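Local coordinates for protein angel homolog 2 (Homo sapiens, PDB 6RVZ) that probably binds mRNA 3'-untranslated regions and, as a CCR4/nocturin-family member, holds magnesium and adenosine-2',3'-vanadate in one pocket, consistent with hydrolysis of cyclic phosphates, at residues A[52-57]-A[232-237]; A[61-66]-A[105-110]; A[127-132]-A[155-160]; A[238-243]-A[359-364]. One frame throughout, in Å; residues are numbered along the deposited sequence.

Interaction 1 of 4, residues A[52-57]-A[232-237]; sequences FSVMSY and VMCGDF. With KL2 (adenosine-2',3'-vanadate), chain B.
Val54 CG1 rests against Cys234 SG at 3.5 Å. The same methyl meets Val232 as well. The two valines reach toward each other tip to tip, with Val54 CG1 4.0 Å from Val232 CG1. Val54 CG2 lies nearly as close to that methyl, and Val232 CG1 therefore touches both branches. The other branch, Val232 CG2, comes to the edge of the Phe52 ring, near its plane, 4.2 Å from Phe52 CZ. Farther along the strands, Ser56 CB lies 3.8 Å from Cys234 CB. Ser56 OG is anti to its own backbone nitrogen (chi1 -177°), which brings it over the Cys234-Gly235 link, 3.7 Å from Cys234 CB.

The strands run at 21° to each other, with axes 6.8 Å apart, but belong to different sheets. They meet through side chains, as in the two-sheet sandwich of the DNase I-like fold. Around this core, Ile189 packs on Phe52 and Ile366 on Ser56. Ser56 OG also has a weak hydrogen bond with Gln104 NE2. Backbone bonds to Val100, Cys102 and Ala423 fix strand 52-57 within its own sheet.

Gly235 has a backbone shape (phi 148°) in which a beta carbon would jam against the preceding carbonyl and crowd Phe237 CE1. Beyond it, Asp236 carries the strand to the ligand pocket, and its carboxylate lies beside the vanadate group. Asp236 OD2 is hydrogen-bonded to Asn58 ND2 and Asp236 OD1 to Asn238 N, one bond to each oxygen, which fixes the rotation of the group.

Interaction 2 of 4, residues A[61-66]-A[105-110]; sequences SQDLLE and EVQEDH. With MG (magnesium ion), chain C; KL2 (adenosine-2',3'-vanadate), chain B.
Glu105 OE1 accepts a hydrogen bond from Ser61 N at 3.0 Å, met on its anti side. The same oxygen takes a bond from a metal-bound water, and Leu64 CD1 packs on it at 3.4 Å. Glu105 OE2 binds the magnesium ion at 2.1 Å and also pairs with Asn58 ND2. Both carboxylate oxygens are thus held. A G1 beta bulge at Glu105 and Val106, opposite Gly138, turns the chain here.

Gln107 reaches the helix start with an extended side chain. Its OE1 accepts from Ser61 OG at 2.6 Å, in the carbonyl plane, and from Asp63 N at 2.8 Å, tilted 15° from that plane. Ser61 OG in turn caps Leu64 N. Gln107 NE2 donates to Asp109 OD1 at 3.0 Å. Shortening Gln107 to an alanine would probably leave Ser61 OG and Asp63 N without their shared acceptor. A water donates to both Asp63 OD2 and Asp109 OD2 and so probably eases the closeness of two like charges.

His110 meets Gln62 CB with the edge of its ring, 3.7 Å away at His110 CE1. Another water joins His110 ND1 to Gln62 N, and Trp82 stacks on the ring.

Two ligand oxygens and three waters complete the six-oxygen shell of the magnesium. A glutamate at a bulged turn of the chain, gripping the metal, fits the active site of the DNase I-like hydrolases.

Interaction 3 of 4, residues A[127-132]-A[155-160]; sequences EYKMRT and PVEFFR. With KL2 (adenosine-2',3'-vanadate), chain B.
Lys129 and Glu157 meet because one chain bends and the other stays straight. Lys129 leaves its strand with CG anti to the backbone nitrogen (chi1 180°), then bends at chi2 (46°) and runs on extended. Glu157 is straight beyond CG (chi2 -179°). The two side chains cross at about a right angle. Lys129 NZ donates to Glu157 OE2 at 2.7 Å in a salt bridge that uses the anti lone pair of the oxygen. The alkyl part of the lysine also crosses Pro155, with Lys129 CD 3.9 Å from Pro155 CB.

Glu157 OE2 has a second neighbour in the methyl of Thr132, with Thr132 CG2 3.4 Å away. The hydroxyl of Thr132 turns to the other side of the contact. There Thr132 OG1 lies 3.8 Å from Phe159 CB and 2.9 Å from a water oxygen. That water accepts from Phe159 N, so it bridges the two segments.

The strands 127-130 and 155-157 point nearly the same way, but their axes are 8.1 Å apart. They lie in different sheets of the sandwich. Val171, on the strand next to 155-157, packs on both Lys129 and Arg131. Arg131 turns away from this contact. Its guanidinium is held by Asp137 and Asp169 and lies with one face against C5' of the bound nucleotide.

Three of the six touching residues are exposed, and Lys129, Pro155 and Glu157 also touch a crystal neighbour. A single charged pair at the surface, with one bridging water, probably ties the sheet edges together only modestly.

Interaction 4 of 4, residues A[238-243]-A[359-364]; sequences NSVPGS and SAITVD. With KL2 (adenosine-2',3'-vanadate), chain B.
Ser239 and Val240 lie tight against Thr362 and Val363 through their backbones. Val363 CA points its hydrogen at Ser239 O, 3.5 Å away, and Val240 CA does the same to Thr362 O at 3.4 Å. The Ser239 and Thr362 carbonyls lie side by side between them, running in roughly opposite directions. Ser239 O also accepts from Tyr365 OH. Beside them Val363 CB rests on Asn238 CA at 3.8 Å. Pro241 crosses Thr362 at about a right angle, with Pro241 CG 3.8 Å from Thr362 CG2.

The outer side is looser. Val240 CG1 comes no nearer than 4.3 Å to Ile361 CB, and both residues are partly exposed. The type II turn from Val240 to Ser243 carries the loop onward, with Gly242 exposed.

At the inner end, Asn238 faces the ligand. Its ND2 donates to O3' of the adenosine-vanadate at 3.2 Å in a nearly straight bond (167°) and also pairs with Leu196 O. With a leucine in its place, ligand O3' and Leu196 O would probably both lose this donor. Thus weak CA-H...O and apolar contacts join loop to strand, while the Asn238 amide divides its hydrogens between the ligand and a backbone carbonyl.

In the fold
All four contacts lie in the DNase I-like domain, and each has a segment that reaches the bound nucleotide. Interaction 1 packs the two sheets together, and its centre is about 6 Å from that of the chain. Interactions 2 and 3 follow in series within the loop it closes; interaction 4 comes after it. The centres of 3 and 4 are about 23 Å apart, on opposite sides of the chain's centre. Interactions 1 and 4 touch where strands 231-236 and 360-369 pair, through Phe237 N and Val363 O. Interactions 2 and 3 meet where Tyr128 OH approaches Val106 O. The pocket is thus built from the ends of both sheets and their connecting loops.

Interaction 1 of 4, residues A[52-57]-A[232-237]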
# COMPACT_ATOMS: atom_id res chain seq x y z
N PHE A 52 4.54 -8.56 -16.33
CA PHE A 52 4.11 -7.21 -16.00
C PHE A 52 4.86 -6.72 -14.77
O PHE A 52 5.24 -7.51 -13.91
CB PHE A 52 2.60 -7.15 -15.80
CG PHE A 52 2.08 -7.87 -14.58
CD1 PHE A 52 1.92 -9.24 -14.59
CD2 PHE A 52 1.74 -7.17 -13.44
CE1 PHE A 52 1.44 -9.91 -13.47
CE2 PHE A 52 1.26 -7.83 -12.32
CZ PHE A 52 1.11 -9.20 -12.33
N SER A 53 5.07 -5.39 -14.69
CA SER A 53 5.76 -4.74 -13.59
C SER A 53 4.77 -3.89 -12.79
O SER A 53 3.84 -3.32 -13.35
CB SER A 53 6.90 -3.91 -14.10
OG SER A 53 6.45 -2.97 -15.05
N VAL A 54 5.00 -3.81 -11.47
CA VAL A 54 4.14 -3.07 -10.55
C VAL A 54 5.00 -2.10 -9.74
O VAL A 54 6.01 -2.50 -9.17
CB VAL A 54 3.37 -4.02 -9.61
CG1 VAL A 54 2.48 -3.27 -8.63
CG2 VAL A 54 2.55 -5.04 -10.39
N MET A 55 4.58 -0.83 -9.69
CA MET A 55 5.20 0.19 -8.85
C MET A 55 4.22 0.62 -7.76
O MET A 55 3.08 0.99 -8.06
CB MET A 55 5.57 1.43 -9.68
CG MET A 55 6.27 2.52 -8.87
SD MET A 55 6.52 4.04 -9.82
CE MET A 55 7.98 3.61 -10.75
N SER A 56 4.68 0.59 -6.50
CA SER A 56 3.95 1.17 -5.37
C SER A 56 4.72 2.38 -4.84
O SER A 56 5.89 2.26 -4.49
CB SER A 56 3.72 0.14 -4.29
OG SER A 56 2.95 0.70 -3.22
N TYR A 57 4.05 3.55 -4.79
CA TYR A 57 4.72 4.80 -4.49
C TYR A 57 3.78 5.77 -3.77
O TYR A 57 2.78 6.20 -4.33
CB TYR A 57 5.26 5.43 -5.79
CG TYR A 57 6.34 6.47 -5.63
CD1 TYR A 57 7.03 6.64 -4.44
CD2 TYR A 57 6.70 7.27 -6.71
CE1 TYR A 57 8.03 7.59 -4.32
CE2 TYR A 57 7.70 8.22 -6.60
CZ TYR A 57 8.37 8.38 -5.40
OH TYR A 57 9.36 9.31 -5.28
N VAL A 232 -2.36 -8.88 -6.64
CA VAL A 232 -1.27 -8.00 -6.24
C VAL A 232 -1.87 -6.91 -5.34
O VAL A 232 -2.69 -6.12 -5.81
CB VAL A 232 -0.55 -7.38 -7.46
CG1 VAL A 232 0.50 -6.36 -7.05
CG2 VAL A 232 0.07 -8.45 -8.35
N MET A 233 -1.47 -6.89 -4.06
CA MET A 233 -1.93 -5.92 -3.08
C MET A 233 -0.78 -5.00 -2.69
O MET A 233 0.16 -5.42 -2.02
CB MET A 233 -2.48 -6.62 -1.83
CG MET A 233 -3.23 -5.69 -0.88
SD MET A 233 -3.96 -6.54 0.55
CE MET A 233 -2.49 -7.16 1.37
N CYS A 234 -0.85 -3.73 -3.14
CA CYS A 234 0.13 -2.71 -2.83
C CYS A 234 -0.42 -1.74 -1.79
O CYS A 234 -1.62 -1.73 -1.52
CB CYS A 234 0.48 -1.89 -4.07
SG CYS A 234 1.18 -2.88 -5.42
N GLY A 235 0.46 -0.92 -1.21
CA GLY A 235 0.02 0.23 -0.45
C GLY A 235 0.94 0.60 0.72
O GLY A 235 1.93 -0.07 1.00
N ASP A 236 0.56 1.71 1.36
CA ASP A 236 1.14 2.19 2.60
C ASP A 236 0.27 1.69 3.75
O ASP A 236 -0.83 2.19 3.96
CB ASP A 236 1.25 3.71 2.54
CG ASP A 236 2.00 4.34 3.71
OD1 ASP A 236 2.12 3.67 4.76
OD2 ASP A 236 2.44 5.50 3.55
N PHE A 237 0.76 0.68 4.48
CA PHE A 237 -0.00 0.02 5.52
C PHE A 237 0.31 0.62 6.90
O PHE A 237 -0.29 0.22 7.89
CB PHE A 237 0.26 -1.49 5.48
CG PHE A 237 -0.34 -2.18 4.27
CD1 PHE A 237 0.28 -2.10 3.03
CD2 PHE A 237 -1.53 -2.88 4.37
CE1 PHE A 237 -0.28 -2.72 1.92
CE2 PHE A 237 -2.09 -3.50 3.26
CZ PHE A 237 -1.46 -3.42 2.04
O2V KL2 B . 3.93 8.20 7.61
V KL2 B . 2.69 8.32 6.08
O2' KL2 B . 2.42 10.26 6.43
O1V KL2 B . 2.81 6.24 5.76
O3V KL2 B . 3.40 8.77 4.16
O3' KL2 B . 0.72 8.27 6.42
C3' KL2 B . 0.21 9.50 6.93
C2' KL2 B . 1.33 10.44 7.32
C4' KL2 B . -0.56 10.34 5.93
C5' KL2 B . -2.01 9.87 5.80
O5' KL2 B . -2.72 10.13 7.02
O4' KL2 B . -0.44 11.69 6.40
C1' KL2 B . 0.74 11.84 7.21
N1 KL2 B . 2.59 13.02 11.94
C2 KL2 B . 3.25 12.51 10.88
N3 KL2 B . 2.63 12.26 9.72
C4 KL2 B . 1.30 12.51 9.59
C5 KL2 B . 0.60 13.03 10.67
C6 KL2 B . 1.27 13.28 11.86
N6 KL2 B . 0.61 13.79 12.93
N7 KL2 B . -0.67 13.18 10.29
C8 KL2 B . -0.75 12.77 9.01
N9 KL2 B . 0.44 12.36 8.58

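Interaction 2 of 4, residues A[61-66]-A[105-110]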
# COMPACT_ATOMS: atom_id res chain seq x y z
N SER A 61 1.58 14.07 -0.56
CA SER A 61 0.66 15.14 -0.88
C SER A 61 1.26 16.46 -0.41
O SER A 61 1.71 16.54 0.73
CB SER A 61 -0.68 14.86 -0.22
OG SER A 61 -1.37 16.05 0.09
N GLN A 62 1.29 17.51 -1.25
CA GLN A 62 1.85 18.79 -0.84
C GLN A 62 1.13 19.33 0.39
O GLN A 62 1.77 19.93 1.25
CB GLN A 62 1.72 19.82 -1.96
CG GLN A 62 2.51 21.09 -1.73
CD GLN A 62 4.00 20.86 -1.74
OE1 GLN A 62 4.50 19.94 -2.38
NE2 GLN A 62 4.73 21.70 -1.02
N ASP A 63 -0.20 19.12 0.47
CA ASP A 63 -1.02 19.58 1.58
C ASP A 63 -0.58 18.86 2.85
O ASP A 63 -0.42 19.52 3.88
CB ASP A 63 -2.51 19.37 1.30
CG ASP A 63 -3.13 20.39 0.36
OD1 ASP A 63 -2.38 21.25 -0.16
OD2 ASP A 63 -4.35 20.33 0.15
N LEU A 64 -0.34 17.54 2.76
CA LEU A 64 0.11 16.75 3.90
C LEU A 64 1.54 17.14 4.28
O LEU A 64 1.90 17.11 5.46
CB LEU A 64 0.03 15.26 3.55
CG LEU A 64 -1.38 14.67 3.44
CD1 LEU A 64 -1.32 13.15 3.35
CD2 LEU A 64 -2.26 15.08 4.61
N LEU A 65 2.36 17.49 3.28
CA LEU A 65 3.72 17.97 3.49
C LEU A 65 3.69 19.23 4.35
O LEU A 65 4.32 19.29 5.40
CB LEU A 65 4.37 18.23 2.13
CG LEU A 65 5.90 18.39 2.10
CD1 LEU A 65 6.41 18.42 0.67
CD2 LEU A 65 6.34 19.65 2.84
N GLU A 66 2.91 20.23 3.90
CA GLU A 66 2.91 21.55 4.51
C GLU A 66 2.20 21.53 5.87
O GLU A 66 2.56 22.29 6.76
CB GLU A 66 2.27 22.56 3.55
CG GLU A 66 3.19 22.91 2.39
CD GLU A 66 2.57 23.77 1.30
OE1 GLU A 66 1.41 24.20 1.48
OE2 GLU A 66 3.25 24.01 0.28
N GLU A 105 -1.27 9.07 -1.42
CA GLU A 105 -1.18 10.51 -1.19
C GLU A 105 -1.23 11.27 -2.51
O GLU A 105 -0.45 12.20 -2.74
CB GLU A 105 0.08 10.87 -0.39
CG GLU A 105 0.08 10.33 1.03
CD GLU A 105 1.11 10.97 1.94
OE1 GLU A 105 1.44 12.15 1.72
OE2 GLU A 105 1.58 10.28 2.87
N VAL A 106 -2.17 10.87 -3.37
CA VAL A 106 -2.43 11.54 -4.64
C VAL A 106 -3.45 12.64 -4.38
O VAL A 106 -4.63 12.35 -4.18
CB VAL A 106 -2.91 10.53 -5.70
CG1 VAL A 106 -3.27 11.20 -7.01
CG2 VAL A 106 -1.90 9.42 -5.93
N GLN A 107 -2.99 13.90 -4.38
CA GLN A 107 -3.81 15.05 -4.05
C GLN A 107 -4.77 15.32 -5.21
O GLN A 107 -4.36 15.33 -6.37
CB GLN A 107 -2.91 16.25 -3.75
CG GLN A 107 -3.59 17.34 -2.94
CD GLN A 107 -2.57 18.33 -2.41
OE1 GLN A 107 -1.77 18.00 -1.54
NE2 GLN A 107 -2.60 19.54 -2.94
N GLU A 108 -6.06 15.56 -4.89
CA GLU A 108 -7.12 15.63 -5.88
C GLU A 108 -6.85 16.74 -6.90
O GLU A 108 -6.89 16.50 -8.10
CB GLU A 108 -8.48 15.86 -5.21
CG GLU A 108 -9.60 16.18 -6.19
CD GLU A 108 -10.95 16.49 -5.55
OE1 GLU A 108 -10.96 17.19 -4.52
OE2 GLU A 108 -11.98 16.03 -6.09
N ASP A 109 -6.61 17.97 -6.41
CA ASP A 109 -6.44 19.13 -7.27
C ASP A 109 -5.26 18.90 -8.21
O ASP A 109 -5.37 19.12 -9.42
CB ASP A 109 -6.34 20.43 -6.47
CG ASP A 109 -5.30 20.45 -5.35
OD1 ASP A 109 -4.47 19.53 -5.30
OD2 ASP A 109 -5.35 21.40 -4.54
N HIS A 110 -4.13 18.42 -7.66
CA HIS A 110 -2.93 18.15 -8.43
C HIS A 110 -3.16 16.99 -9.40
O HIS A 110 -2.59 16.98 -10.50
CB HIS A 110 -1.74 17.86 -7.50
CG HIS A 110 -1.28 19.05 -6.72
ND1 HIS A 110 -0.54 18.93 -5.57
CD2 HIS A 110 -1.46 20.37 -6.93
CE1 HIS A 110 -0.28 20.13 -5.09
NE2 HIS A 110 -0.83 21.03 -5.91
MG MG C . 3.06 10.75 4.35
O2V KL2 B . 3.93 8.20 7.61
V KL2 B . 2.69 8.32 6.08
O2' KL2 B . 2.42 10.26 6.43
O1V KL2 B . 2.81 6.24 5.76
O3V KL2 B . 3.40 8.77 4.16
O3' KL2 B . 0.72 8.27 6.42
C3' KL2 B . 0.21 9.50 6.93
C2' KL2 B . 1.33 10.44 7.32
C4' KL2 B . -0.56 10.34 5.93
C5' KL2 B . -2.01 9.87 5.80
O5' KL2 B . -2.72 10.13 7.02
O4' KL2 B . -0.44 11.69 6.40
C1' KL2 B . 0.74 11.84 7.21
N1 KL2 B . 2.59 13.02 11.94
C2 KL2 B . 3.25 12.51 10.88
N3 KL2 B . 2.63 12.26 9.72
C4 KL2 B . 1.30 12.51 9.59
C5 KL2 B . 0.60 13.03 10.67
C6 KL2 B . 1.27 13.28 11.86
N6 KL2 B . 0.61 13.79 12.93
N7 KL2 B . -0.67 13.18 10.29
C8 KL2 B . -0.75 12.77 9.01
N9 KL2 B . 0.44 12.36 8.58
O HOH W 1 0.75 16.84 -4.21
O HOH W 2 -1.09 22.25 -2.34
O HOH W 3 -5.83 20.37 -2.02
O HOH W 4 2.40 12.62 4.24
O HOH W 5 4.88 11.24 5.26
O HOH W 6 4.17 10.74 2.48

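Interaction 3 of 4, residues A[127-132]-A[155-160]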
# COMPACT_ATOMS: atom_id res chain seq x y z
N GLU A 127 -7.42 5.13 -12.42
CA GLU A 127 -8.59 5.05 -11.56
C GLU A 127 -8.21 5.61 -10.18
O GLU A 127 -7.17 5.25 -9.63
CB GLU A 127 -9.06 3.60 -11.44
CG GLU A 127 -9.65 3.05 -12.72
CD GLU A 127 -10.99 3.67 -13.12
OE1 GLU A 127 -11.67 4.22 -12.24
OE2 GLU A 127 -11.33 3.60 -14.32
N TYR A 128 -9.07 6.49 -9.64
CA TYR A 128 -8.78 7.25 -8.43
C TYR A 128 -9.86 6.98 -7.38
O TYR A 128 -11.02 6.78 -7.71
CB TYR A 128 -8.72 8.74 -8.78
CG TYR A 128 -8.37 9.69 -7.66
CD1 TYR A 128 -7.13 9.66 -7.05
CD2 TYR A 128 -9.26 10.68 -7.26
CE1 TYR A 128 -6.79 10.55 -6.05
CE2 TYR A 128 -8.93 11.58 -6.26
CZ TYR A 128 -7.69 11.51 -5.65
OH TYR A 128 -7.36 12.39 -4.65
N LYS A 129 -9.44 6.95 -6.10
CA LYS A 129 -10.35 6.93 -4.97
C LYS A 129 -9.81 7.87 -3.90
O LYS A 129 -8.80 7.58 -3.26
CB LYS A 129 -10.52 5.51 -4.41
CG LYS A 129 -11.46 5.40 -3.21
CD LYS A 129 -12.77 6.15 -3.39
CE LYS A 129 -13.74 5.96 -2.23
NZ LYS A 129 -14.96 6.79 -2.39
N MET A 130 -10.50 9.01 -3.72
CA MET A 130 -10.12 10.02 -2.76
C MET A 130 -10.59 9.59 -1.36
O MET A 130 -11.61 8.92 -1.23
CB MET A 130 -10.79 11.35 -3.12
CG MET A 130 -10.13 12.55 -2.46
SD MET A 130 -10.94 14.11 -2.92
CE MET A 130 -12.66 13.71 -2.63
N ARG A 131 -9.82 9.99 -0.34
CA ARG A 131 -10.25 9.86 1.05
C ARG A 131 -11.52 10.70 1.24
O ARG A 131 -11.73 11.68 0.53
CB ARG A 131 -9.12 10.26 2.00
CG ARG A 131 -7.99 9.24 2.09
CD ARG A 131 -7.17 9.39 3.36
NE ARG A 131 -6.30 10.55 3.35
CZ ARG A 131 -5.71 11.07 4.42
NH1 ARG A 131 -4.91 12.11 4.30
NH2 ARG A 131 -5.94 10.55 5.62
N THR A 132 -12.36 10.31 2.21
CA THR A 132 -13.74 10.76 2.31
C THR A 132 -13.91 11.92 3.30
O THR A 132 -15.04 12.31 3.58
CB THR A 132 -14.66 9.61 2.72
OG1 THR A 132 -14.10 8.97 3.88
CG2 THR A 132 -14.85 8.58 1.62
N PRO A 155 -14.08 0.52 -5.43
CA PRO A 155 -13.57 1.37 -4.35
C PRO A 155 -14.03 0.86 -2.99
O PRO A 155 -15.10 0.27 -2.88
CB PRO A 155 -14.17 2.75 -4.69
CG PRO A 155 -15.47 2.42 -5.41
CD PRO A 155 -15.19 1.14 -6.16
N VAL A 156 -13.20 1.10 -1.97
CA VAL A 156 -13.51 0.74 -0.59
C VAL A 156 -13.38 1.99 0.26
O VAL A 156 -12.33 2.63 0.27
CB VAL A 156 -12.57 -0.38 -0.09
CG1 VAL A 156 -12.91 -0.82 1.33
CG2 VAL A 156 -12.58 -1.58 -1.03
N GLU A 157 -14.47 2.36 0.95
CA GLU A 157 -14.45 3.41 1.96
C GLU A 157 -14.41 2.75 3.33
O GLU A 157 -15.29 1.96 3.66
CB GLU A 157 -15.69 4.29 1.82
CG GLU A 157 -15.73 5.10 0.54
CD GLU A 157 -16.94 6.00 0.39
OE1 GLU A 157 -17.91 5.82 1.15
OE2 GLU A 157 -16.91 6.89 -0.49
N PHE A 158 -13.38 3.07 4.13
CA PHE A 158 -13.23 2.48 5.46
C PHE A 158 -14.13 3.21 6.46
O PHE A 158 -14.44 2.66 7.52
CB PHE A 158 -11.77 2.50 5.90
CG PHE A 158 -10.83 1.69 5.04
CD1 PHE A 158 -11.20 0.45 4.53
CD2 PHE A 158 -9.55 2.15 4.75
CE1 PHE A 158 -10.33 -0.29 3.74
CE2 PHE A 158 -8.69 1.41 3.96
CZ PHE A 158 -9.08 0.19 3.46
N PHE A 159 -14.56 4.43 6.12
CA PHE A 159 -15.48 5.19 6.96
C PHE A 159 -16.88 4.60 6.87
O PHE A 159 -17.46 4.53 5.78
CB PHE A 159 -15.51 6.67 6.55
CG PHE A 159 -16.49 7.49 7.35
CD1 PHE A 159 -16.19 7.89 8.64
CD2 PHE A 159 -17.73 7.83 6.83
CE1 PHE A 159 -17.09 8.63 9.38
CE2 PHE A 159 -18.63 8.58 7.57
CZ PHE A 159 -18.31 8.98 8.85
N ARG A 160 -17.43 4.20 8.02
CA ARG A 160 -18.81 3.76 8.14
C ARG A 160 -19.51 4.65 9.17
O ARG A 160 -19.14 4.65 10.34
CB ARG A 160 -18.87 2.29 8.57
CG ARG A 160 -18.55 1.31 7.45
CD ARG A 160 -19.72 1.10 6.50
NE ARG A 160 -20.83 0.46 7.21
CZ ARG A 160 -21.07 -0.85 7.23
NH1 ARG A 160 -20.31 -1.68 6.54
NH2 ARG A 160 -22.07 -1.32 7.96
O2V KL2 B . 3.93 8.20 7.61
V KL2 B . 2.69 8.32 6.08
O2' KL2 B . 2.42 10.26 6.43
O1V KL2 B . 2.81 6.24 5.76
O3V KL2 B . 3.40 8.77 4.16
O3' KL2 B . 0.72 8.27 6.42
C3' KL2 B . 0.21 9.50 6.93
C2' KL2 B . 1.33 10.44 7.32
C4' KL2 B . -0.56 10.34 5.93
C5' KL2 B . -2.01 9.87 5.80
O5' KL2 B . -2.72 10.13 7.02
O4' KL2 B . -0.44 11.69 6.40
C1' KL2 B . 0.74 11.84 7.21
N1 KL2 B . 2.59 13.02 11.94
C2 KL2 B . 3.25 12.51 10.88
N3 KL2 B . 2.63 12.26 9.72
C4 KL2 B . 1.30 12.51 9.59
C5 KL2 B . 0.60 13.03 10.67
C6 KL2 B . 1.27 13.28 11.86
N6 KL2 B . 0.61 13.79 12.93
N7 KL2 B . -0.67 13.18 10.29
C8 KL2 B . -0.75 12.77 9.01
N9 KL2 B . 0.44 12.36 8.58
O HOH W 7 -13.45 6.17 3.95

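Interaction 4 of 4, residues A[238-243]-A[359-364]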
# COMPACT_ATOMS: atom_id res chain seq x y z
N ASN A 238 1.25 1.57 6.94
CA ASN A 238 1.63 2.27 8.17
C ASN A 238 1.93 1.25 9.28
O ASN A 238 1.67 1.50 10.45
CB ASN A 238 0.58 3.31 8.57
CG ASN A 238 0.86 4.69 7.99
OD1 ASN A 238 1.99 5.16 8.03
ND2 ASN A 238 -0.17 5.34 7.47
N SER A 239 2.52 0.12 8.88
CA SER A 239 2.87 -0.98 9.77
C SER A 239 4.22 -1.54 9.34
O SER A 239 4.49 -1.60 8.14
CB SER A 239 1.80 -2.06 9.76
OG SER A 239 0.52 -1.52 10.03
N VAL A 240 5.05 -1.94 10.31
CA VAL A 240 6.44 -2.29 10.05
C VAL A 240 6.55 -3.81 9.89
O VAL A 240 5.68 -4.55 10.35
CB VAL A 240 7.37 -1.77 11.16
CG1 VAL A 240 7.32 -0.25 11.26
CG2 VAL A 240 7.09 -2.41 12.51
N PRO A 241 7.61 -4.32 9.22
CA PRO A 241 7.80 -5.77 9.07
C PRO A 241 7.86 -6.45 10.44
O PRO A 241 8.41 -5.89 11.38
CB PRO A 241 9.14 -5.90 8.33
CG PRO A 241 9.33 -4.56 7.65
CD PRO A 241 8.70 -3.56 8.58
N GLY A 242 7.25 -7.64 10.54
CA GLY A 242 7.22 -8.42 11.77
C GLY A 242 6.16 -7.96 12.77
O GLY A 242 5.97 -8.60 13.81
N SER A 243 5.46 -6.86 12.47
CA SER A 243 4.37 -6.39 13.31
C SER A 243 3.20 -7.36 13.22
O SER A 243 3.07 -8.09 12.23
CB SER A 243 3.95 -4.99 12.93
OG SER A 243 3.31 -4.98 11.65
N SER A 359 11.26 9.79 11.22
CA SER A 359 10.99 8.39 10.92
C SER A 359 11.92 7.86 9.82
O SER A 359 12.18 8.55 8.84
CB SER A 359 9.54 8.19 10.53
OG SER A 359 9.15 6.84 10.69
N ALA A 360 12.40 6.61 10.00
CA ALA A 360 13.11 5.85 8.99
C ALA A 360 12.73 4.37 9.11
O ALA A 360 13.37 3.62 9.84
CB ALA A 360 14.60 6.05 9.15
N ILE A 361 11.66 3.97 8.40
CA ILE A 361 11.04 2.66 8.56
C ILE A 361 10.54 2.16 7.21
O ILE A 361 10.47 2.91 6.24
CB ILE A 361 9.90 2.72 9.59
CG1 ILE A 361 8.85 3.78 9.22
CG2 ILE A 361 10.43 2.93 11.00
CD1 ILE A 361 7.70 3.91 10.20
N THR A 362 10.19 0.86 7.16
CA THR A 362 9.39 0.26 6.09
C THR A 362 7.92 0.26 6.51
O THR A 362 7.58 -0.31 7.54
CB THR A 362 9.86 -1.17 5.78
OG1 THR A 362 11.11 -1.13 5.09
CG2 THR A 362 8.87 -1.95 4.94
N VAL A 363 7.06 0.93 5.72
CA VAL A 363 5.61 0.86 5.89
C VAL A 363 4.93 0.56 4.55
O VAL A 363 3.71 0.41 4.52
CB VAL A 363 5.04 2.15 6.53
CG1 VAL A 363 5.54 2.35 7.95
CG2 VAL A 363 5.31 3.39 5.68
N ASP A 364 5.71 0.48 3.46
CA ASP A 364 5.19 0.23 2.13
C ASP A 364 5.50 -1.21 1.73
O ASP A 364 6.57 -1.72 2.07
CB ASP A 364 5.79 1.21 1.11
CG ASP A 364 5.57 2.67 1.45
OD1 ASP A 364 4.45 3.17 1.19
OD2 ASP A 364 6.51 3.29 1.98
O2V KL2 B . 3.93 8.20 7.61
V KL2 B . 2.69 8.32 6.08
O2' KL2 B . 2.42 10.26 6.43
O1V KL2 B . 2.81 6.24 5.76
O3V KL2 B . 3.40 8.77 4.16
O3' KL2 B . 0.72 8.27 6.42
C3' KL2 B . 0.21 9.50 6.93
C2' KL2 B . 1.33 10.44 7.32
C4' KL2 B . -0.56 10.34 5.93
C5' KL2 B . -2.01 9.87 5.80
O5' KL2 B . -2.72 10.13 7.02
O4' KL2 B . -0.44 11.69 6.40
C1' KL2 B . 0.74 11.84 7.21
N1 KL2 B . 2.59 13.02 11.94
C2 KL2 B . 3.25 12.51 10.88
N3 KL2 B . 2.63 12.26 9.72
C4 KL2 B . 1.30 12.51 9.59
C5 KL2 B . 0.60 13.03 10.67
C6 KL2 B . 1.27 13.28 11.86
N6 KL2 B . 0.61 13.79 12.93
N7 KL2 B . -0.67 13.18 10.29
C8 KL2 B . -0.75 12.77 9.01
N9 KL2 B . 0.44 12.36 8.58